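Local coordinates for protein 3' terminal uridylyl transferase (Trypanosoma brucei, PDB 5HZD) that adds uridines to the 3' hydroxyl of guide RNAs, ribosomal RNAs and some mRNAs, and takes part in mitochondrial RNA editing, at residues Phe16-His19 against Ala20-Leu23; Val117-Gly120 against Thr121-Ile124; Glu382-Asn385 against Thr386-Glu389. All coordinates share one frame; numbering follows the deposited sequence.

Interaction 1: residues Phe16-His19 against Ala20-Leu23; sequences FTTH and AALL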
loop_
_atom_site.group_PDB
_atom_site.type_symbol
_atom_site.label_atom_id
_atom_site.label_comp_id
_atom_site.label_asym_id
_atom_site.label_seq_id
_atom_site.Cartn_x
_atom_site.Cartn_y
_atom_site.Cartn_z
ATOM N N PHE A 16 36.379 -12.313 -1.729
ATOM C CA PHE A 16 37.407 -11.406 -2.205
ATOM C C PHE A 16 37.710 -10.356 -1.169
ATOM O O PHE A 16 36.936 -10.159 -0.226
ATOM C CB PHE A 16 36.904 -10.741 -3.484
ATOM C CG PHE A 16 36.475 -11.735 -4.530
ATOM C CD1 PHE A 16 35.161 -12.196 -4.564
ATOM C CD2 PHE A 16 37.395 -12.248 -5.432
ATOM C CE1 PHE A 16 34.765 -13.159 -5.509
ATOM C CE2 PHE A 16 37.010 -13.194 -6.384
ATOM C CZ PHE A 16 35.693 -13.647 -6.416
ATOM N N THR A 17 38.821 -9.658 -1.364
ATOM C CA THR A 17 39.197 -8.611 -0.431
ATOM C C THR A 17 38.973 -7.216 -0.985
ATOM O O THR A 17 39.239 -6.239 -0.296
ATOM C CB THR A 17 40.655 -8.767 0.046
ATOM O OG1 THR A 17 41.543 -8.715 -1.086
ATOM C CG2 THR A 17 40.834 -10.121 0.747
ATOM N N THR A 18 38.480 -7.118 -2.222
ATOM C CA THR A 18 38.095 -5.830 -2.802
ATOM C C THR A 18 36.759 -5.906 -3.513
ATOM O O THR A 18 36.377 -6.959 -4.054
ATOM C CB THR A 18 39.144 -5.297 -3.819
ATOM O OG1 THR A 18 39.149 -6.120 -4.998
ATOM C CG2 THR A 18 40.542 -5.270 -3.203
ATOM N N HIS A 19 36.040 -4.786 -3.512
ATOM C CA HIS A 19 34.790 -4.722 -4.221
ATOM C C HIS A 19 34.970 -4.905 -5.722
ATOM O O HIS A 19 34.145 -5.546 -6.368
ATOM C CB HIS A 19 34.061 -3.407 -3.918
ATOM C CG HIS A 19 32.643 -3.395 -4.375
ATOM N ND1 HIS A 19 32.179 -2.518 -5.335
ATOM C CD2 HIS A 19 31.587 -4.168 -4.031
ATOM C CE1 HIS A 19 30.895 -2.742 -5.547
ATOM N NE2 HIS A 19 30.509 -3.737 -4.766
ATOM N N ALA A 20 36.031 -4.320 -6.272
ATOM C CA ALA A 20 36.338 -4.450 -7.693
ATOM C C ALA A 20 36.430 -5.917 -8.089
ATOM O O ALA A 20 35.910 -6.332 -9.125
ATOM C CB ALA A 20 37.647 -3.739 -8.012
ATOM N N ALA A 21 37.079 -6.708 -7.245
ATOM C CA ALA A 21 37.272 -8.123 -7.539
ATOM C C ALA A 21 35.930 -8.861 -7.487
ATOM O O ALA A 21 35.687 -9.792 -8.270
ATOM C CB ALA A 21 38.251 -8.735 -6.558
ATOM N N LEU A 22 35.071 -8.458 -6.555
ATOM C CA LEU A 22 33.744 -9.049 -6.449
ATOM C C LEU A 22 32.928 -8.764 -7.705
ATOM O O LEU A 22 32.310 -9.666 -8.268
ATOM C CB LEU A 22 33.000 -8.515 -5.223
ATOM C CG LEU A 22 31.594 -9.084 -5.033
ATOM C CD1 LEU A 22 31.678 -10.537 -4.593
ATOM C CD2 LEU A 22 30.782 -8.243 -4.040
ATOM N N LEU A 23 32.946 -7.514 -8.158
ATOM C CA LEU A 23 32.143 -7.122 -9.322
ATOM C C LEU A 23 32.662 -7.823 -10.572
ATOM O O LEU A 23 31.876 -8.321 -11.391
ATOM C CB LEU A 23 32.201 -5.611 -9.541
ATOM C CG LEU A 23 31.393 -4.695 -8.636
ATOM C CD1 LEU A 23 31.651 -3.258 -9.032
ATOM C CD2 LEU A 23 29.908 -5.013 -8.731
#
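The Phe16 ring presents one face to the first turn of the helix that follows: Ala21 O stands 4.0 Å above the ring plane, over its centre, and Leu22 N lies over the same face. Methyl groups flank this approach, with Ala21 CB meeting Phe16 CD2 at 3.8 Å and Leu22 CD1 meeting Phe16 CD1 at 3.9 Å; the Phe16 and Leu22 side chains cross at about a right angle. The His19 ring takes Leu23 over one face in a CH-pi contact, Leu23 CG lying 4.1 Å from the centroid of that ring and 27° off its normal. CG of His19 is trans to the backbone N (chi1 -167°), swinging the ring over to Leu23, while His19 NE2 is hydrogen-bonded to Glu462 OE2. This is the strand-to-helix junction of the atypical C2H2 zinc finger, whose zinc ion is held by Cys8, Cys11, His25 and His30. The backbone of Phe16 is hydrogen-bonded to Tyr6, while its ring meets both the first turn of the helix and the ring of the zinc ligand His25. Thr18 is the N-cap of helix 19-30. Its hydroxyl, tucked between backbone N and carbonyl carbon (chi1 69°), accepts from Ala21 N at a Thr18 OG1 to Ala21 N distance of 3.1 Å. The helical bonds then begin, Leu22 N to Thr18 O at 3.2 Å and Leu23 N to His19 O at 2.9 Å. Away from the ring contacts, Leu22 and Leu23 both touch Val481 of helix 481-497.

Interaction 2: residues Val117-Gly120 against Thr121-Ile124; sequences VWDG and TADI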
loop_
_atom_site.group_PDB
_atom_site.type_symbol
_atom_site.label_atom_id
_atom_site.label_comp_id
_atom_site.label_asym_id
_atom_site.label_seq_id
_atom_site.Cartn_x
_atom_site.Cartn_y
_atom_site.Cartn_z
ATOM N N VAL A 117 -5.668 9.165 -3.603
ATOM C CA VAL A 117 -6.694 8.710 -4.533
ATOM C C VAL A 117 -6.850 7.194 -4.372
ATOM O O VAL A 117 -5.957 6.528 -3.822
ATOM C CB VAL A 117 -6.314 8.996 -6.026
ATOM C CG1 VAL A 117 -6.195 10.483 -6.287
ATOM C CG2 VAL A 117 -5.030 8.260 -6.415
ATOM N N TRP A 118 -7.970 6.656 -4.868
ATOM C CA TRP A 118 -8.166 5.201 -4.913
ATOM C C TRP A 118 -8.925 4.844 -6.197
ATOM O O TRP A 118 -9.893 5.515 -6.542
ATOM C CB TRP A 118 -8.924 4.741 -3.665
ATOM C CG TRP A 118 -9.149 3.233 -3.600
ATOM C CD1 TRP A 118 -8.207 2.257 -3.621
ATOM C CD2 TRP A 118 -10.409 2.577 -3.465
ATOM N NE1 TRP A 118 -8.797 1.023 -3.511
ATOM C CE2 TRP A 118 -10.151 1.190 -3.435
ATOM C CE3 TRP A 118 -11.731 3.022 -3.393
ATOM C CZ2 TRP A 118 -11.166 0.240 -3.290
ATOM C CZ3 TRP A 118 -12.738 2.072 -3.274
ATOM C CH2 TRP A 118 -12.446 0.699 -3.240
ATOM N N ASP A 119 -8.493 3.789 -6.900
ATOM C CA ASP A 119 -9.078 3.453 -8.201
ATOM C C ASP A 119 -10.250 2.478 -8.113
ATOM O O ASP A 119 -10.929 2.178 -9.114
ATOM C CB ASP A 119 -7.972 2.942 -9.148
ATOM C CG ASP A 119 -7.294 1.682 -8.641
ATOM O OD1 ASP A 119 -7.725 1.147 -7.598
ATOM O OD2 ASP A 119 -6.330 1.189 -9.292
ATOM N N GLY A 120 -10.508 1.999 -6.908
ATOM C CA GLY A 120 -11.672 1.164 -6.675
ATOM C C GLY A 120 -11.265 -0.290 -6.761
ATOM O O GLY A 120 -12.077 -1.183 -6.539
ATOM N N THR A 121 -9.999 -0.534 -7.059
ATOM C CA THR A 121 -9.503 -1.901 -7.256
ATOM C C THR A 121 -8.303 -2.266 -6.387
ATOM O O THR A 121 -8.191 -3.402 -5.912
ATOM C CB THR A 121 -9.097 -2.145 -8.714
ATOM O OG1 THR A 121 -8.005 -1.284 -9.054
ATOM C CG2 THR A 121 -10.275 -1.906 -9.652
ATOM N N ALA A 122 -7.387 -1.313 -6.177
ATOM C CA ALA A 122 -6.200 -1.563 -5.351
ATOM C C ALA A 122 -6.608 -2.075 -3.964
ATOM O O ALA A 122 -7.608 -1.614 -3.399
ATOM C CB ALA A 122 -5.350 -0.314 -5.199
ATOM N N ASP A 123 -5.845 -3.015 -3.410
ATOM C CA ASP A 123 -6.151 -3.490 -2.052
ATOM C C ASP A 123 -6.174 -2.321 -1.056
ATOM O O ASP A 123 -5.344 -1.423 -1.127
ATOM C CB ASP A 123 -5.077 -4.481 -1.567
ATOM C CG ASP A 123 -5.111 -5.797 -2.297
ATOM O OD1 ASP A 123 -5.911 -5.967 -3.241
ATOM O OD2 ASP A 123 -4.295 -6.669 -1.918
ATOM N N ILE A 124 -7.122 -2.353 -0.105
ATOM C CA ILE A 124 -7.170 -1.370 0.975
ATOM C C ILE A 124 -6.560 -2.036 2.191
ATOM O O ILE A 124 -6.864 -3.192 2.455
ATOM C CB ILE A 124 -8.645 -0.996 1.307
ATOM C CG1 ILE A 124 -9.251 -0.202 0.143
ATOM C CG2 ILE A 124 -8.751 -0.224 2.640
ATOM C CD1 ILE A 124 -8.674 1.220 -0.060
#
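Thr121 opens the second half of the turn by giving its amide to Asp119: Thr121 N lies 2.9 Å from Asp119 OD1, approaching from above the carboxylate plane and closing an Asx turn. The Gly120-Thr121 backbone passes over one face of the Trp118 indole, with Gly120 N 3.5 Å above the ring plane over its centre and Thr121 N toward the rim. Ala122 follows with a straighter bond, Ala122 N to Asp119 OD1 at 2.9 Å and 172°, made to the syn lone pair. Asp119 is set for this double grip by a CG that sits between its backbone N and carbonyl carbon (chi1 62°). At the carbonyl end of Ala122, Ala122 O accepts from Trp118 NE1 at 2.9 Å, within 1° of the indole plane. Past Asp123, Ile124 begins strand 124-129 and lays CD1 on the opposite face of the Trp118 indole, 3.6 Å from the centroid of the five-membered ring. The loop belongs to the palm of the nucleotidyltransferase fold, joining the region of Ser111 to the Asp123-Asp125 pair; Ala122 to Asp125 probably bind UTP, and both aspartates the catalytic metal ion. One carboxylate oxygen accepts from two amides and the indole N-H donates to a carbonyl, so Ala122 is held at both its N-H and its C=O, directly before Asp123, a probable metal ligand.

Interaction 3: residues Glu382-Asn385 against Thr386-Glu389; sequences EITN and TERE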
loop_
_atom_site.group_PDB
_atom_site.type_symbol
_atom_site.label_atom_id
_atom_site.label_comp_id
_atom_site.label_asym_id
_atom_site.label_seq_id
_atom_site.Cartn_x
_atom_site.Cartn_y
_atom_site.Cartn_z
ATOM N N GLU A 382 -8.408 22.814 -12.748
ATOM C CA GLU A 382 -8.508 24.176 -13.262
ATOM C C GLU A 382 -7.278 24.679 -14.012
ATOM O O GLU A 382 -7.275 25.805 -14.478
ATOM C CB GLU A 382 -8.844 25.152 -12.131
ATOM C CG GLU A 382 -10.226 24.982 -11.530
ATOM C CD GLU A 382 -10.379 25.739 -10.222
ATOM O OE1 GLU A 382 -9.375 26.315 -9.746
ATOM O OE2 GLU A 382 -11.500 25.759 -9.667
ATOM N N ILE A 383 -6.224 23.884 -14.139
ATOM C CA ILE A 383 -5.062 24.451 -14.813
ATOM C C ILE A 383 -5.272 24.624 -16.311
ATOM O O ILE A 383 -6.185 24.043 -16.909
ATOM C CB ILE A 383 -3.735 23.722 -14.523
ATOM C CG1 ILE A 383 -3.758 22.291 -15.065
ATOM C CG2 ILE A 383 -3.389 23.817 -13.037
ATOM C CD1 ILE A 383 -2.399 21.588 -14.931
ATOM N N THR A 384 -4.416 25.440 -16.902
ATOM C CA THR A 384 -4.555 25.834 -18.305
ATOM C C THR A 384 -3.833 24.835 -19.192
ATOM O O THR A 384 -3.067 23.989 -18.698
ATOM C CB THR A 384 -3.956 27.223 -18.564
ATOM O OG1 THR A 384 -2.546 27.211 -18.286
ATOM C CG2 THR A 384 -4.634 28.272 -17.693
ATOM N N ASN A 385 -4.057 24.929 -20.498
ATOM C CA ASN A 385 -3.345 24.030 -21.396
ATOM C C ASN A 385 -1.842 24.259 -21.261
ATOM O O ASN A 385 -1.072 23.315 -21.268
ATOM C CB ASN A 385 -3.828 24.161 -22.849
ATOM C CG ASN A 385 -5.288 23.727 -23.024
ATOM O OD1 ASN A 385 -5.785 22.893 -22.272
ATOM N ND2 ASN A 385 -5.972 24.286 -24.026
ATOM N N THR A 386 -1.434 25.513 -21.097
ATOM C CA THR A 386 -0.015 25.838 -21.003
ATOM C C THR A 386 0.586 25.234 -19.747
ATOM O O THR A 386 1.661 24.637 -19.791
ATOM C CB THR A 386 0.211 27.352 -20.962
ATOM O OG1 THR A 386 -0.369 27.946 -22.126
ATOM C CG2 THR A 386 1.709 27.667 -20.917
ATOM N N GLU A 387 -0.106 25.387 -18.624
ATOM C CA GLU A 387 0.383 24.850 -17.362
ATOM C C GLU A 387 0.485 23.341 -17.413
ATOM O O GLU A 387 1.402 22.745 -16.826
ATOM C CB GLU A 387 -0.552 25.242 -16.217
ATOM C CG GLU A 387 -0.470 26.718 -15.860
ATOM C CD GLU A 387 -1.551 27.142 -14.878
ATOM O OE1 GLU A 387 -2.700 26.650 -14.985
ATOM O OE2 GLU A 387 -1.244 27.975 -13.999
ATOM N N ARG A 388 -0.500 22.723 -18.066
ATOM C CA ARG A 388 -0.529 21.282 -18.175
ATOM C C ARG A 388 0.668 20.809 -18.981
ATOM O O ARG A 388 1.306 19.806 -18.612
ATOM C CB ARG A 388 -1.806 20.819 -18.862
ATOM C CG ARG A 388 -2.008 19.349 -18.686
ATOM C CD ARG A 388 -3.509 19.029 -18.629
ATOM N NE ARG A 388 -4.083 18.707 -19.929
ATOM C CZ ARG A 388 -4.853 19.523 -20.638
ATOM N NH1 ARG A 388 -5.144 20.735 -20.180
ATOM N NH2 ARG A 388 -5.330 19.124 -21.811
ATOM N N GLU A 389 0.966 21.510 -20.072
ATOM C CA GLU A 389 2.126 21.180 -20.897
ATOM C C GLU A 389 3.408 21.269 -20.083
ATOM O O GLU A 389 4.319 20.458 -20.260
ATOM C CB GLU A 389 2.217 22.085 -22.124
ATOM C CG GLU A 389 1.200 21.724 -23.198
ATOM C CD GLU A 389 1.257 20.243 -23.588
ATOM O OE1 GLU A 389 2.376 19.682 -23.674
ATOM O OE2 GLU A 389 0.181 19.639 -23.797
HETATM O O HOH W 1 -2.415 20.629 -22.641
#
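From Thr384 the chain turns out of the preceding loop into helix 385-409, with Arg388 N bonding to Thr384 O at 2.9 Å and Glu389 N to Asn385 O at 3.0 Å. The entrance is a capping box, in which Thr384, the N-cap, and Glu387 exchange bonds in both directions. Thr384 OG1 accepts from Glu387 N at 3.1 Å and 164°; in return Thr384 N donates at 2.8 Å to Glu387 OE1, which accepts on its anti lone pair, the one away from the other carboxylate oxygen. Two features bring the partners together: the threonine hydroxyl lies between its own backbone N and carbonyl carbon (chi1 62°), and the Glu387 chain runs extended beyond CG, back toward the loop. The Thr384 hydroxyl also makes a weak hydrogen bond to the same carboxylate oxygen. The acidic group next to the amide end of the helix is probably favoured by the helix dipole. On the loop side, Ile383 CB lies against Glu387 OE1, and Ile383 CD1 rests 3.8 Å from Arg388 CA. Asn385 and Arg388 lie side by side and point the same way, their amide and guanidinium planes 76° apart. Arg388 NH1 meets Asn385 OD1 at 3.1 Å, in the carbonyl plane and on a lone pair, though the oxygen is tilted from the guanidinium plane. The bends in the middle of the arginine chain turn its head back to the asparagine, and Arg388 NE has a weak bond to Tyr392 OH one turn further on. A water sits over the centre of the Arg388 guanidinium face, donates to Glu389 OE2 at 3.0 Å, and gives a weak bond to Asn385 O.

How the interactions relate
Along the chain the three contacts come in series, each a local turn that ends before the next begins; none nests in or crosses another. Interaction 1 turns strand 15-16 into helix 19-30 within the zinc finger, at the N-terminal end of the chain. Interaction 2 closes the loop between helix 111-114 and strand 124-129, an inner strand of the mixed palm sheet beside strand 285-288. Interaction 3 brings the loop after helix 336-349 into helix 385-409, on the surface. The centres of the first and second contacts lie about 45 Å apart, those of the first and third about 51 Å, and those of the second and third about 27 Å.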